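Local coordinates for hypothetical protein (Parabacteroides merdae, PDB 4OO3), which is of unconfirmed function but, as a putative oxidoreductase with a Rossmann fold, probably binds a nicotinamide adenine dinucleotide cofactor, at residues E3-A8 with D408-G413; N142-D147 with E404-Y409; S187-F192 with V301-N306; A248-T253 with K283-G288. One frame throughout, in Å; residues are numbered along the deposited sequence.

Interaction 1 of 4, residues E3-A8 with D408-G413; sequences EGFTGA and DYLKEG
F5 and K411 draw their backbones to 4.6 Å between CA atoms, where the irregular segment 3-8 passes the last turn of helix 395-412. This is a surface packing of an N-terminal arm on a helix C-terminus, next to strand 114-117 of the Rossmann sheet, whose N114 also touches F5 and L410. The backbones meet through a CA-H...O contact, with K411 CA 3.5 Å from F5 O and an angle of 143° at the hydrogen. A water completes the link, accepting from F5 N at 3.3 Å and donating to K411 O at 2.7 Å. F5 sets its CG beside its own backbone N, and the ring crosses L410 obliquely, CD2 lying 4.0 Å from L410 CB. K411 extends its methylenes past T6 and G7, with CE 3.6 Å from G7 CA. A CB on G7, whose phi is positive, would clash with that CE. An alanine in place of K411 would probably leave D408 without its charged mate and open a gap beside G7. The lysine chain bends at its last torsion (chi4 74°), and NZ reaches D408 OD1 at 3.0 Å, on the anti side and 34° out of the carboxylate plane.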
loop_
_atom_site.group_PDB
_atom_site.type_symbol
_atom_site.label_atom_id
_atom_site.label_comp_id
_atom_site.label_asym_id
_atom_site.label_seq_id
_atom_site.Cartn_x
_atom_site.Cartn_y
_atom_site.Cartn_z
ATOM N N GLU A 3 -22.202 5.364 23.248
ATOM C CA GLU A 3 -22.305 3.987 22.683
ATOM C C GLU A 3 -21.242 3.772 21.607
ATOM O O GLU A 3 -20.778 4.732 20.985
ATOM C CB GLU A 3 -23.704 3.750 22.095
ATOM C CG GLU A 3 -24.220 2.328 22.278
ATOM C CD GLU A 3 -24.618 2.038 23.716
ATOM O OE1 GLU A 3 -25.602 2.641 24.192
ATOM O OE2 GLU A 3 -23.944 1.211 24.371
ATOM N N GLY A 4 -20.861 2.514 21.398
ATOM C CA GLY A 4 -19.863 2.160 20.390
ATOM C C GLY A 4 -20.483 2.011 19.014
ATOM O O GLY A 4 -21.547 2.557 18.737
ATOM N N PHE A 5 -19.810 1.271 18.145
ATOM C CA PHE A 5 -20.336 0.962 16.824
ATOM C C PHE A 5 -20.966 -0.428 16.874
ATOM O O PHE A 5 -20.428 -1.326 17.529
ATOM C CB PHE A 5 -19.217 1.005 15.781
ATOM C CG PHE A 5 -18.538 2.350 15.664
ATOM C CD1 PHE A 5 -19.082 3.350 14.871
ATOM C CD2 PHE A 5 -17.358 2.608 16.341
ATOM C CE1 PHE A 5 -18.466 4.578 14.754
ATOM C CE2 PHE A 5 -16.734 3.837 16.231
ATOM C CZ PHE A 5 -17.287 4.821 15.432
ATOM N N THR A 6 -22.110 -0.591 16.206
ATOM C CA THR A 6 -22.815 -1.879 16.154
ATOM C C THR A 6 -23.180 -2.343 14.736
ATOM O O THR A 6 -23.664 -3.459 14.561
ATOM C CB THR A 6 -24.106 -1.839 17.003
ATOM O OG1 THR A 6 -24.957 -0.787 16.543
ATOM C CG2 THR A 6 -23.787 -1.603 18.463
ATOM N N GLY A 7 -22.930 -1.509 13.729
ATOM C CA GLY A 7 -23.388 -1.771 12.361
ATOM C C GLY A 7 -24.629 -0.981 11.983
ATOM O O GLY A 7 -25.007 -0.940 10.813
ATOM N N ALA A 8 -25.265 -0.356 12.972
ATOM C CA ALA A 8 -26.428 0.496 12.739
ATOM C C ALA A 8 -26.138 1.500 11.615
ATOM O O ALA A 8 -25.036 2.052 11.557
ATOM C CB ALA A 8 -26.805 1.231 14.016
ATOM N N ASP A 408 -16.030 -3.055 9.639
ATOM C CA ASP A 408 -16.360 -4.204 10.497
ATOM C C ASP A 408 -15.655 -4.096 11.829
ATOM O O ASP A 408 -16.272 -4.207 12.885
ATOM C CB ASP A 408 -15.930 -5.532 9.858
ATOM C CG ASP A 408 -17.039 -6.201 9.099
ATOM O OD1 ASP A 408 -18.168 -6.257 9.624
ATOM O OD2 ASP A 408 -16.776 -6.691 7.983
ATOM N N TYR A 409 -14.345 -3.890 11.775
ATOM C CA TYR A 409 -13.554 -3.942 12.986
ATOM C C TYR A 409 -13.811 -2.770 13.926
ATOM O O TYR A 409 -13.519 -2.868 15.120
ATOM C CB TYR A 409 -12.070 -4.178 12.674
ATOM C CG TYR A 409 -11.803 -5.666 12.609
ATOM C CD1 TYR A 409 -11.858 -6.441 13.773
ATOM C CD2 TYR A 409 -11.569 -6.315 11.402
ATOM C CE1 TYR A 409 -11.655 -7.809 13.741
ATOM C CE2 TYR A 409 -11.365 -7.689 11.363
ATOM C CZ TYR A 409 -11.407 -8.430 12.533
ATOM O OH TYR A 409 -11.202 -9.792 12.505
ATOM N N LEU A 410 -14.400 -1.694 13.411
ATOM C CA LEU A 410 -14.914 -0.634 14.277
ATOM C C LEU A 410 -15.934 -1.185 15.271
ATOM O O LEU A 410 -15.950 -0.765 16.425
ATOM C CB LEU A 410 -15.549 0.504 13.464
ATOM C CG LEU A 410 -14.608 1.500 12.780
ATOM C CD1 LEU A 410 -15.417 2.483 11.945
ATOM C CD2 LEU A 410 -13.741 2.226 13.803
ATOM N N LYS A 411 -16.771 -2.126 14.827
ATOM C CA LYS A 411 -17.813 -2.713 15.686
ATOM C C LYS A 411 -17.228 -3.302 16.970
ATOM O O LYS A 411 -17.731 -3.066 18.072
ATOM C CB LYS A 411 -18.561 -3.840 14.968
ATOM C CG LYS A 411 -19.344 -3.460 13.725
ATOM C CD LYS A 411 -20.135 -4.672 13.251
ATOM C CE LYS A 411 -20.944 -4.391 11.998
ATOM N NZ LYS A 411 -20.102 -4.306 10.773
ATOM N N GLU A 412 -16.169 -4.089 16.805
ATOM C CA GLU A 412 -15.528 -4.761 17.925
ATOM C C GLU A 412 -14.628 -3.794 18.686
ATOM O O GLU A 412 -14.342 -4.002 19.861
ATOM C CB GLU A 412 -14.723 -5.962 17.426
ATOM C CG GLU A 412 -14.859 -7.203 18.293
ATOM C CD GLU A 412 -14.499 -8.465 17.536
ATOM O OE1 GLU A 412 -13.397 -8.510 16.945
ATOM O OE2 GLU A 412 -15.321 -9.405 17.520
ATOM N N GLY A 413 -14.183 -2.737 18.007
ATOM C CA GLY A 413 -13.327 -1.716 18.612
ATOM C C GLY A 413 -11.850 -2.070 18.569
ATOM O O GLY A 413 -10.998 -1.220 18.827
HETATM O O HOH W 1 -17.346 -0.623 19.109
#

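Interaction 2 of 4, residues N142-D147 with E404-Y409; sequences NIMLYD and EHFLDY
The selenium of M144, modelled as selenomethionine, lies against a helix carbonyl: SE is 3.4 Å from Y409 O and 4.1 Å from Y409 CB. The chain bends about the CG-SE bond (chi3 57°), which puts CE 3.4 Å from F406 CD1. The same F406 CD1 lies 3.6 Å from Y146 CB, and each of the two side chains, M144 and Y146, runs antiparallel to that of F406. The contact joins strand 145-147, an outermost strand of the parallel Rossmann sheet, to helix 395-412, which belongs to the C-terminal family region. Farther out, the rings of Y146 and H405 are inclined by only 28°, but displaced so far that little of one lies over the other; the centroids are 5.7 Å apart. The phenol end nevertheless touches the imidazole, OH to CE1 of H405 at 3.4 Å. Within the helix, Y409 CD2 sits above one face of the H405 ring, 3.2 Å from its plane and toward the rim. Y146 OH has its hydrogen-bond partner in E419, while M144 N is held by N114 OD1. The interface between the two regions therefore rests mainly on apolar and aromatic packing, with the polar end of Y146 satisfied beside it.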
loop_
_atom_site.group_PDB
_atom_site.type_symbol
_atom_site.label_atom_id
_atom_site.label_comp_id
_atom_site.label_asym_id
_atom_site.label_seq_id
_atom_site.Cartn_x
_atom_site.Cartn_y
_atom_site.Cartn_z
ATOM N N ASN A 142 -9.112 3.385 23.390
ATOM C CA ASN A 142 -9.947 2.384 22.726
ATOM C C ASN A 142 -10.527 2.870 21.401
ATOM O O ASN A 142 -11.717 2.707 21.133
ATOM C CB ASN A 142 -11.062 1.901 23.657
ATOM C CG ASN A 142 -10.536 1.020 24.769
ATOM O OD1 ASN A 142 -10.669 1.342 25.949
ATOM N ND2 ASN A 142 -9.914 -0.095 24.392
ATOM N N ILE A 143 -9.669 3.473 20.581
ATOM C CA ILE A 143 -10.016 3.822 19.208
ATOM C C ILE A 143 -9.022 3.139 18.272
ATOM O O ILE A 143 -8.007 2.595 18.710
ATOM C CB ILE A 143 -10.070 5.357 18.978
ATOM C CG1 ILE A 143 -8.759 6.045 19.375
ATOM C CG2 ILE A 143 -11.232 5.967 19.757
ATOM C CD1 ILE A 143 -8.745 7.534 19.105
HETATM N N MSE A 144 -9.332 3.152 16.988
HETATM C CA MSE A 144 -8.545 2.432 16.016
HETATM C C MSE A 144 -7.778 3.369 15.136
HETATM O O MSE A 144 -8.284 4.413 14.738
HETATM C CB MSE A 144 -9.461 1.608 15.135
HETATM C CG MSE A 144 -9.556 0.185 15.663
HETATM SE SE MSE A 144 -10.898 -0.762 14.587
HETATM C CE MSE A 144 -10.024 -0.459 12.867
ATOM N N LEU A 145 -6.541 2.983 14.846
ATOM C CA LEU A 145 -5.729 3.588 13.796
ATOM C C LEU A 145 -5.415 2.471 12.808
ATOM O O LEU A 145 -4.928 1.419 13.205
ATOM C CB LEU A 145 -4.428 4.169 14.385
ATOM C CG LEU A 145 -3.358 4.671 13.404
ATOM C CD1 LEU A 145 -3.914 5.719 12.445
ATOM C CD2 LEU A 145 -2.175 5.237 14.166
ATOM N N TYR A 146 -5.695 2.694 11.528
ATOM C CA TYR A 146 -5.498 1.659 10.510
ATOM C C TYR A 146 -4.998 2.269 9.215
ATOM O O TYR A 146 -5.381 3.388 8.874
ATOM C CB TYR A 146 -6.815 0.933 10.253
ATOM C CG TYR A 146 -6.681 -0.454 9.672
ATOM C CD1 TYR A 146 -5.832 -1.387 10.246
ATOM C CD2 TYR A 146 -7.441 -0.854 8.579
ATOM C CE1 TYR A 146 -5.718 -2.666 9.734
ATOM C CE2 TYR A 146 -7.329 -2.137 8.060
ATOM C CZ TYR A 146 -6.462 -3.031 8.645
ATOM O OH TYR A 146 -6.336 -4.302 8.158
ATOM N N ASP A 147 -4.134 1.547 8.504
ATOM C CA ASP A 147 -3.767 1.953 7.152
ATOM C C ASP A 147 -4.336 1.013 6.086
ATOM O O ASP A 147 -5.033 0.057 6.393
ATOM C CB ASP A 147 -2.250 2.210 7.002
ATOM C CG ASP A 147 -1.389 0.973 7.212
ATOM O OD1 ASP A 147 -1.908 -0.161 7.338
ATOM O OD2 ASP A 147 -0.152 1.159 7.232
ATOM N N GLU A 404 -14.201 -1.940 4.004
ATOM C CA GLU A 404 -15.183 -2.842 4.626
ATOM C C GLU A 404 -14.621 -3.553 5.844
ATOM O O GLU A 404 -15.302 -3.665 6.866
ATOM C CB GLU A 404 -15.641 -3.909 3.638
ATOM C CG GLU A 404 -16.527 -3.395 2.521
ATOM C CD GLU A 404 -16.727 -4.427 1.426
ATOM O OE1 GLU A 404 -16.888 -5.625 1.756
ATOM O OE2 GLU A 404 -16.711 -4.039 0.234
ATOM N N HIS A 405 -13.389 -4.048 5.725
ATOM C CA HIS A 405 -12.699 -4.687 6.848
ATOM C C HIS A 405 -12.584 -3.700 8.011
ATOM O O HIS A 405 -12.848 -4.058 9.158
ATOM C CB HIS A 405 -11.323 -5.230 6.416
ATOM C CG HIS A 405 -10.542 -5.881 7.522
ATOM N ND1 HIS A 405 -9.667 -5.181 8.331
ATOM C CD2 HIS A 405 -10.485 -7.170 7.942
ATOM C CE1 HIS A 405 -9.118 -6.005 9.208
ATOM N NE2 HIS A 405 -9.596 -7.218 8.991
ATOM N N PHE A 406 -12.237 -2.451 7.702
ATOM C CA PHE A 406 -12.112 -1.398 8.716
ATOM C C PHE A 406 -13.454 -1.086 9.372
ATOM O O PHE A 406 -13.543 -1.001 10.597
ATOM C CB PHE A 406 -11.503 -0.127 8.099
ATOM C CG PHE A 406 -11.442 1.043 9.044
ATOM C CD1 PHE A 406 -10.409 1.164 9.960
ATOM C CD2 PHE A 406 -12.429 2.026 9.021
ATOM C CE1 PHE A 406 -10.355 2.243 10.827
ATOM C CE2 PHE A 406 -12.381 3.099 9.890
ATOM C CZ PHE A 406 -11.341 3.211 10.794
ATOM N N LEU A 407 -14.499 -0.934 8.567
ATOM C CA LEU A 407 -15.841 -0.671 9.101
ATOM C C LEU A 407 -16.387 -1.815 9.966
ATOM O O LEU A 407 -17.139 -1.570 10.907
ATOM C CB LEU A 407 -16.824 -0.362 7.967
ATOM C CG LEU A 407 -16.574 0.933 7.195
ATOM C CD1 LEU A 407 -17.435 0.972 5.943
ATOM C CD2 LEU A 407 -16.836 2.153 8.066
ATOM N N ASP A 408 -16.030 -3.055 9.639
ATOM C CA ASP A 408 -16.360 -4.204 10.497
ATOM C C ASP A 408 -15.655 -4.096 11.829
ATOM O O ASP A 408 -16.272 -4.207 12.885
ATOM C CB ASP A 408 -15.930 -5.532 9.858
ATOM C CG ASP A 408 -17.039 -6.201 9.099
ATOM O OD1 ASP A 408 -18.168 -6.257 9.624
ATOM O OD2 ASP A 408 -16.776 -6.691 7.983
ATOM N N TYR A 409 -14.345 -3.890 11.775
ATOM C CA TYR A 409 -13.554 -3.942 12.986
ATOM C C TYR A 409 -13.811 -2.770 13.926
ATOM O O TYR A 409 -13.519 -2.868 15.120
ATOM C CB TYR A 409 -12.070 -4.178 12.674
ATOM C CG TYR A 409 -11.803 -5.666 12.609
ATOM C CD1 TYR A 409 -11.858 -6.441 13.773
ATOM C CD2 TYR A 409 -11.569 -6.315 11.402
ATOM C CE1 TYR A 409 -11.655 -7.809 13.741
ATOM C CE2 TYR A 409 -11.365 -7.689 11.363
ATOM C CZ TYR A 409 -11.407 -8.430 12.533
ATOM O OH TYR A 409 -11.202 -9.792 12.505
#

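Interaction 3 of 4, residues S187-F192 with V301-N306; sequences SVHHLF and VSVIWN
H189 N donates to I304 O at 2.7 Å, with 164° at the hydrogen. Four further bonds, S187 N to S302 O, I304 N to S187 O, N306 N to H189 O and L191 N to N306 O, each measure 2.9 Å. Their alternation is that of a parallel beta ladder, in which S187, V188, H189 and H190 pair with V303, I304, W305 and N306; the strand directions differ by 25°. A water donates to S187 O and meets S302 OG. On one face W305 sets CG anti to the carbonyl carbon (chi1 -81°), and its indole packs against H189 CB, which stands 3.4 Å from the centroid of the six-membered ring, almost on the normal, a CH-pi contact. H190 O lies at the indole edge, 3.2 Å from W305 CZ3. L191 CD2 approaches W305 CE3 to 3.7 Å. On the other face H190 and N306 lie side by side, H190 CD2 3.7 Å from N306 CB, while V188 CG1 reaches N306 ND2 at 3.6 Å. H190 ND1 is bound by D315 and S187 OG by H317. Strand 183-190 runs between strands 297-306 and 316-322 of the mixed sheet, and helix 220-231 covers S187 and V303 through L223.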
loop_
_atom_site.group_PDB
_atom_site.type_symbol
_atom_site.label_atom_id
_atom_site.label_comp_id
_atom_site.label_asym_id
_atom_site.label_seq_id
_atom_site.Cartn_x
_atom_site.Cartn_y
_atom_site.Cartn_z
ATOM N N SER A 187 9.465 -3.740 -7.855
ATOM C CA SER A 187 8.403 -3.081 -8.605
ATOM C C SER A 187 8.962 -1.915 -9.396
ATOM O O SER A 187 9.857 -1.214 -8.926
ATOM C CB SER A 187 7.315 -2.569 -7.663
ATOM O OG SER A 187 6.861 -3.593 -6.811
ATOM N N VAL A 188 8.431 -1.727 -10.600
ATOM C CA VAL A 188 8.693 -0.539 -11.403
ATOM C C VAL A 188 7.349 0.136 -11.666
ATOM O O VAL A 188 6.487 -0.434 -12.345
ATOM C CB VAL A 188 9.363 -0.892 -12.740
ATOM C CG1 VAL A 188 9.705 0.371 -13.520
ATOM C CG2 VAL A 188 10.609 -1.736 -12.502
ATOM N N HIS A 189 7.180 1.335 -11.111
ATOM C CA HIS A 189 5.970 2.136 -11.283
ATOM C C HIS A 189 6.273 3.352 -12.138
ATOM O O HIS A 189 7.430 3.648 -12.403
ATOM C CB HIS A 189 5.437 2.580 -9.923
ATOM C CG HIS A 189 4.942 1.446 -9.084
ATOM N ND1 HIS A 189 3.738 0.820 -9.322
ATOM C CD2 HIS A 189 5.495 0.810 -8.025
ATOM C CE1 HIS A 189 3.568 -0.150 -8.441
ATOM N NE2 HIS A 189 4.619 -0.177 -7.642
ATOM N N HIS A 190 5.227 4.054 -12.566
ATOM C CA HIS A 190 5.379 5.187 -13.476
ATOM C C HIS A 190 4.591 6.417 -13.029
ATOM O O HIS A 190 3.452 6.307 -12.589
ATOM C CB HIS A 190 5.016 4.763 -14.896
ATOM C CG HIS A 190 5.928 3.709 -15.438
ATOM N ND1 HIS A 190 5.715 2.364 -15.229
ATOM C CD2 HIS A 190 7.088 3.804 -16.130
ATOM C CE1 HIS A 190 6.691 1.675 -15.792
ATOM N NE2 HIS A 190 7.539 2.524 -16.342
ATOM N N LEU A 191 5.222 7.587 -13.136
ATOM C CA LEU A 191 4.660 8.828 -12.599
ATOM C C LEU A 191 3.516 9.321 -13.466
ATOM O O LEU A 191 2.498 9.783 -12.947
ATOM C CB LEU A 191 5.737 9.912 -12.496
ATOM C CG LEU A 191 6.928 9.604 -11.580
ATOM C CD1 LEU A 191 8.150 10.411 -11.984
ATOM C CD2 LEU A 191 6.576 9.850 -10.124
ATOM N N PHE A 192 3.683 9.205 -14.778
ATOM C CA PHE A 192 2.706 9.697 -15.739
ATOM C C PHE A 192 2.063 8.556 -16.527
ATOM O O PHE A 192 2.758 7.765 -17.174
ATOM C CB PHE A 192 3.371 10.675 -16.714
ATOM C CG PHE A 192 2.413 11.278 -17.698
ATOM C CD1 PHE A 192 1.367 12.074 -17.256
ATOM C CD2 PHE A 192 2.541 11.035 -19.057
ATOM C CE1 PHE A 192 0.471 12.629 -18.150
ATOM C CE2 PHE A 192 1.647 11.590 -19.960
ATOM C CZ PHE A 192 0.610 12.390 -19.506
ATOM N N VAL A 301 13.464 -5.793 -0.830
ATOM C CA VAL A 301 12.400 -5.089 -1.535
ATOM C C VAL A 301 12.960 -3.901 -2.292
ATOM O O VAL A 301 13.914 -3.264 -1.845
ATOM C CB VAL A 301 11.264 -4.630 -0.601
ATOM C CG1 VAL A 301 10.689 -5.820 0.152
ATOM C CG2 VAL A 301 11.741 -3.558 0.363
ATOM N N SER A 302 12.346 -3.601 -3.433
ATOM C CA SER A 302 12.846 -2.569 -4.319
ATOM C C SER A 302 11.711 -1.879 -5.087
ATOM O O SER A 302 10.740 -2.521 -5.505
ATOM C CB SER A 302 13.843 -3.197 -5.293
ATOM O OG SER A 302 14.242 -2.271 -6.277
ATOM N N VAL A 303 11.851 -0.565 -5.269
ATOM C CA VAL A 303 10.859 0.236 -5.977
ATOM C C VAL A 303 11.559 1.237 -6.887
ATOM O O VAL A 303 12.424 1.982 -6.443
ATOM C CB VAL A 303 9.935 1.009 -5.012
ATOM C CG1 VAL A 303 8.955 1.867 -5.800
ATOM C CG2 VAL A 303 9.175 0.050 -4.098
ATOM N N ILE A 304 11.175 1.233 -8.161
ATOM C CA ILE A 304 11.621 2.225 -9.121
ATOM C C ILE A 304 10.405 2.981 -9.668
ATOM O O ILE A 304 9.385 2.379 -9.999
ATOM C CB ILE A 304 12.409 1.572 -10.277
ATOM C CG1 ILE A 304 13.731 1.001 -9.741
ATOM C CG2 ILE A 304 12.654 2.580 -11.398
ATOM C CD1 ILE A 304 14.573 0.257 -10.755
ATOM N N TRP A 305 10.530 4.303 -9.744
ATOM C CA TRP A 305 9.545 5.157 -10.377
ATOM C C TRP A 305 10.165 5.806 -11.607
ATOM O O TRP A 305 11.009 6.699 -11.500
ATOM C CB TRP A 305 9.060 6.234 -9.401
ATOM C CG TRP A 305 8.003 5.747 -8.440
ATOM C CD1 TRP A 305 8.203 5.183 -7.216
ATOM C CD2 TRP A 305 6.590 5.782 -8.639
ATOM N NE1 TRP A 305 6.998 4.862 -6.636
ATOM C CE2 TRP A 305 5.992 5.217 -7.494
ATOM C CE3 TRP A 305 5.767 6.225 -9.682
ATOM C CZ2 TRP A 305 4.610 5.097 -7.356
ATOM C CZ3 TRP A 305 4.397 6.101 -9.546
ATOM C CH2 TRP A 305 3.830 5.543 -8.391
ATOM N N ASN A 306 9.763 5.341 -12.780
ATOM C CA ASN A 306 10.135 6.011 -14.009
ATOM C C ASN A 306 9.041 7.001 -14.394
ATOM O O ASN A 306 7.969 7.015 -13.784
ATOM C CB ASN A 306 10.408 4.992 -15.116
ATOM C CG ASN A 306 11.677 4.198 -14.866
ATOM O OD1 ASN A 306 12.687 4.739 -14.409
ATOM N ND2 ASN A 306 11.633 2.908 -15.164
HETATM O O HOH W 2 12.559 -2.361 -8.364
#

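Interaction 4 of 4, residues A248-T253 with K283-G288; sequences ANRWTT and KVYCNG
W251 with N287 and T253 with V284 form antiparallel hydrogen-bonded pairs on the two sides of a beta bulge, where T252 faces Y285 and C286. W251 N donates to N287 O at 3.2 Å, the return bond from N287 N to W251 O being weak, and T253 N donates to V284 O at 2.9 Å. The N287 amide bridges the bulge: ND2 gives a bond of 2.7 Å to T253 OG1, in the amide plane, and another of 3.2 Å to W251 O, met from 52° above the carbonyl plane. W305 N binds N287 OD1 and W305 O binds T253 OG1. Strand 243-255 edges the chain's mixed sheet, and strand 282-294 joins it to strand 297-306. Y285 is sandwiched: the R250 guanidinium stacks flat on its ring in a cation-pi contact, centres 3.5 Å apart and planes at 11°, while T252 CG2 sits 3.4 Å from the ring centroid over the opposite face, a CH-pi contact. R250 NE also forms a salt bridge with E214. W251 CG stands between the backbone N and the carbonyl carbon (chi1 65°), and N287 CB lies over the five-membered ring of W251, 3.4 Å from the centroid, a CH-pi contact. An alanine in place of W251 would probably uncover N287 CB and open a gap beside G288. W251 CZ3 stands 3.6 Å from G288 CA.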
loop_
_atom_site.group_PDB
_atom_site.type_symbol
_atom_site.label_atom_id
_atom_site.label_comp_id
_atom_site.label_asym_id
_atom_site.label_seq_id
_atom_site.Cartn_x
_atom_site.Cartn_y
_atom_site.Cartn_z
ATOM N N ALA A 248 20.673 -0.688 2.328
ATOM C CA ALA A 248 19.656 0.182 1.771
ATOM C C ALA A 248 20.263 1.200 0.825
ATOM O O ALA A 248 21.353 1.714 1.074
ATOM C CB ALA A 248 18.895 0.881 2.891
ATOM N N ASN A 249 19.551 1.481 -0.264
ATOM C CA ASN A 249 19.971 2.486 -1.229
ATOM C C ASN A 249 18.807 3.365 -1.647
ATOM O O ASN A 249 17.648 2.945 -1.599
ATOM C CB ASN A 249 20.588 1.825 -2.459
ATOM C CG ASN A 249 21.828 1.024 -2.119
ATOM O OD1 ASN A 249 22.915 1.580 -1.966
ATOM N ND2 ASN A 249 21.672 -0.278 -1.986
ATOM N N ARG A 250 19.134 4.595 -2.032
ATOM C CA ARG A 250 18.170 5.543 -2.556
ATOM C C ARG A 250 18.795 6.250 -3.748
ATOM O O ARG A 250 19.987 6.547 -3.747
ATOM C CB ARG A 250 17.774 6.553 -1.479
ATOM C CG ARG A 250 18.942 7.290 -0.836
ATOM C CD ARG A 250 18.482 8.085 0.377
ATOM N NE ARG A 250 17.878 9.363 0.004
ATOM C CZ ARG A 250 18.563 10.485 -0.226
ATOM N NH1 ARG A 250 19.884 10.513 -0.148
ATOM N NH2 ARG A 250 17.917 11.591 -0.558
ATOM N N TRP A 251 18.000 6.497 -4.779
ATOM C CA TRP A 251 18.509 7.175 -5.961
ATOM C C TRP A 251 17.393 7.921 -6.668
ATOM O O TRP A 251 16.219 7.803 -6.299
ATOM C CB TRP A 251 19.241 6.201 -6.900
ATOM C CG TRP A 251 18.402 5.123 -7.526
ATOM C CD1 TRP A 251 17.841 5.132 -8.780
ATOM C CD2 TRP A 251 18.055 3.862 -6.943
ATOM N NE1 TRP A 251 17.160 3.961 -9.000
ATOM C CE2 TRP A 251 17.278 3.163 -7.890
ATOM C CE3 TRP A 251 18.330 3.253 -5.711
ATOM C CZ2 TRP A 251 16.763 1.888 -7.637
ATOM C CZ3 TRP A 251 17.823 1.994 -5.464
ATOM C CH2 TRP A 251 17.044 1.322 -6.420
ATOM N N THR A 252 17.772 8.700 -7.675
ATOM C CA THR A 252 16.874 9.681 -8.253
ATOM C C THR A 252 16.326 9.291 -9.618
ATOM O O THR A 252 16.885 8.445 -10.313
ATOM C CB THR A 252 17.568 11.049 -8.391
ATOM O OG1 THR A 252 18.710 10.929 -9.241
ATOM C CG2 THR A 252 17.993 11.573 -7.026
ATOM N N THR A 253 15.204 9.912 -9.968
ATOM C CA THR A 253 14.681 9.895 -11.319
ATOM C C THR A 253 14.700 11.343 -11.797
ATOM O O THR A 253 14.197 12.233 -11.109
ATOM C CB THR A 253 13.251 9.321 -11.365
ATOM O OG1 THR A 253 13.265 7.965 -10.900
ATOM C CG2 THR A 253 12.687 9.360 -12.780
ATOM N N LYS A 283 15.474 16.386 -9.854
ATOM C CA LYS A 283 15.974 15.088 -9.394
ATOM C C LYS A 283 15.210 14.661 -8.149
ATOM O O LYS A 283 15.370 15.261 -7.084
ATOM C CB LYS A 283 17.458 15.179 -9.047
ATOM C CG LYS A 283 18.336 15.671 -10.174
ATOM C CD LYS A 283 18.751 14.546 -11.102
ATOM C CE LYS A 283 19.790 15.028 -12.101
ATOM N NZ LYS A 283 20.821 13.987 -12.343
ATOM N N VAL A 284 14.396 13.616 -8.283
ATOM C CA VAL A 284 13.498 13.184 -7.218
ATOM C C VAL A 284 13.981 11.849 -6.695
ATOM O O VAL A 284 14.167 10.921 -7.483
ATOM C CB VAL A 284 12.062 13.019 -7.754
ATOM C CG1 VAL A 284 11.105 12.554 -6.658
ATOM C CG2 VAL A 284 11.584 14.323 -8.362
ATOM N N TYR A 285 14.176 11.750 -5.377
ATOM C CA TYR A 285 14.573 10.491 -4.730
ATOM C C TYR A 285 13.369 9.576 -4.515
ATOM O O TYR A 285 13.032 9.219 -3.384
ATOM C CB TYR A 285 15.296 10.751 -3.403
ATOM C CG TYR A 285 16.774 11.047 -3.536
ATOM C CD1 TYR A 285 17.237 12.356 -3.703
ATOM C CD2 TYR A 285 17.716 10.019 -3.481
ATOM C CE1 TYR A 285 18.589 12.630 -3.816
ATOM C CE2 TYR A 285 19.073 10.283 -3.592
ATOM C CZ TYR A 285 19.502 11.588 -3.760
ATOM O OH TYR A 285 20.842 11.855 -3.874
ATOM N N CYS A 286 12.748 9.189 -5.626
ATOM C CA CYS A 286 11.567 8.328 -5.636
ATOM C C CYS A 286 11.921 6.857 -5.888
ATOM O O CYS A 286 11.048 6.057 -6.182
ATOM C CB CYS A 286 10.569 8.815 -6.703
ATOM S SG CYS A 286 11.259 9.019 -8.367
ATOM N N ASN A 287 13.196 6.502 -5.777
ATOM C CA ASN A 287 13.630 5.122 -5.960
ATOM C C ASN A 287 14.384 4.664 -4.728
ATOM O O ASN A 287 15.065 5.458 -4.086
ATOM C CB ASN A 287 14.545 4.999 -7.175
ATOM C CG ASN A 287 13.972 5.653 -8.407
ATOM O OD1 ASN A 287 13.082 5.113 -9.051
ATOM N ND2 ASN A 287 14.488 6.819 -8.750
ATOM N N GLY A 288 14.251 3.392 -4.381
ATOM C CA GLY A 288 15.041 2.834 -3.298
ATOM C C GLY A 288 14.881 1.334 -3.172
ATOM O O GLY A 288 13.972 0.754 -3.759
#

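The four contacts form two groups on opposite sides of the chain's centre. Interactions 1 and 2 have centres about 9 Å apart and share helix 395-412; they set the N-terminal arm and the Rossmann edge strand 145-147 against that helix. Interactions 3 and 4, with centres about 10 Å apart, lie in the mixed sheet, where strands 282-294 and 297-306 are neighbours. Between interactions 2 and 3 the nearest atoms are about 15 Å apart. Interaction 1 spans all the others, since 3-8 begins the modelled chain and meets 408-413 near its end. Within that span, 142-147 and 404-409 enclose 187-192 and 301-306, which enclose interaction 4. In sequence, the strands of the mixed sheet precede helix 395-412, which packs against the Rossmann sheet.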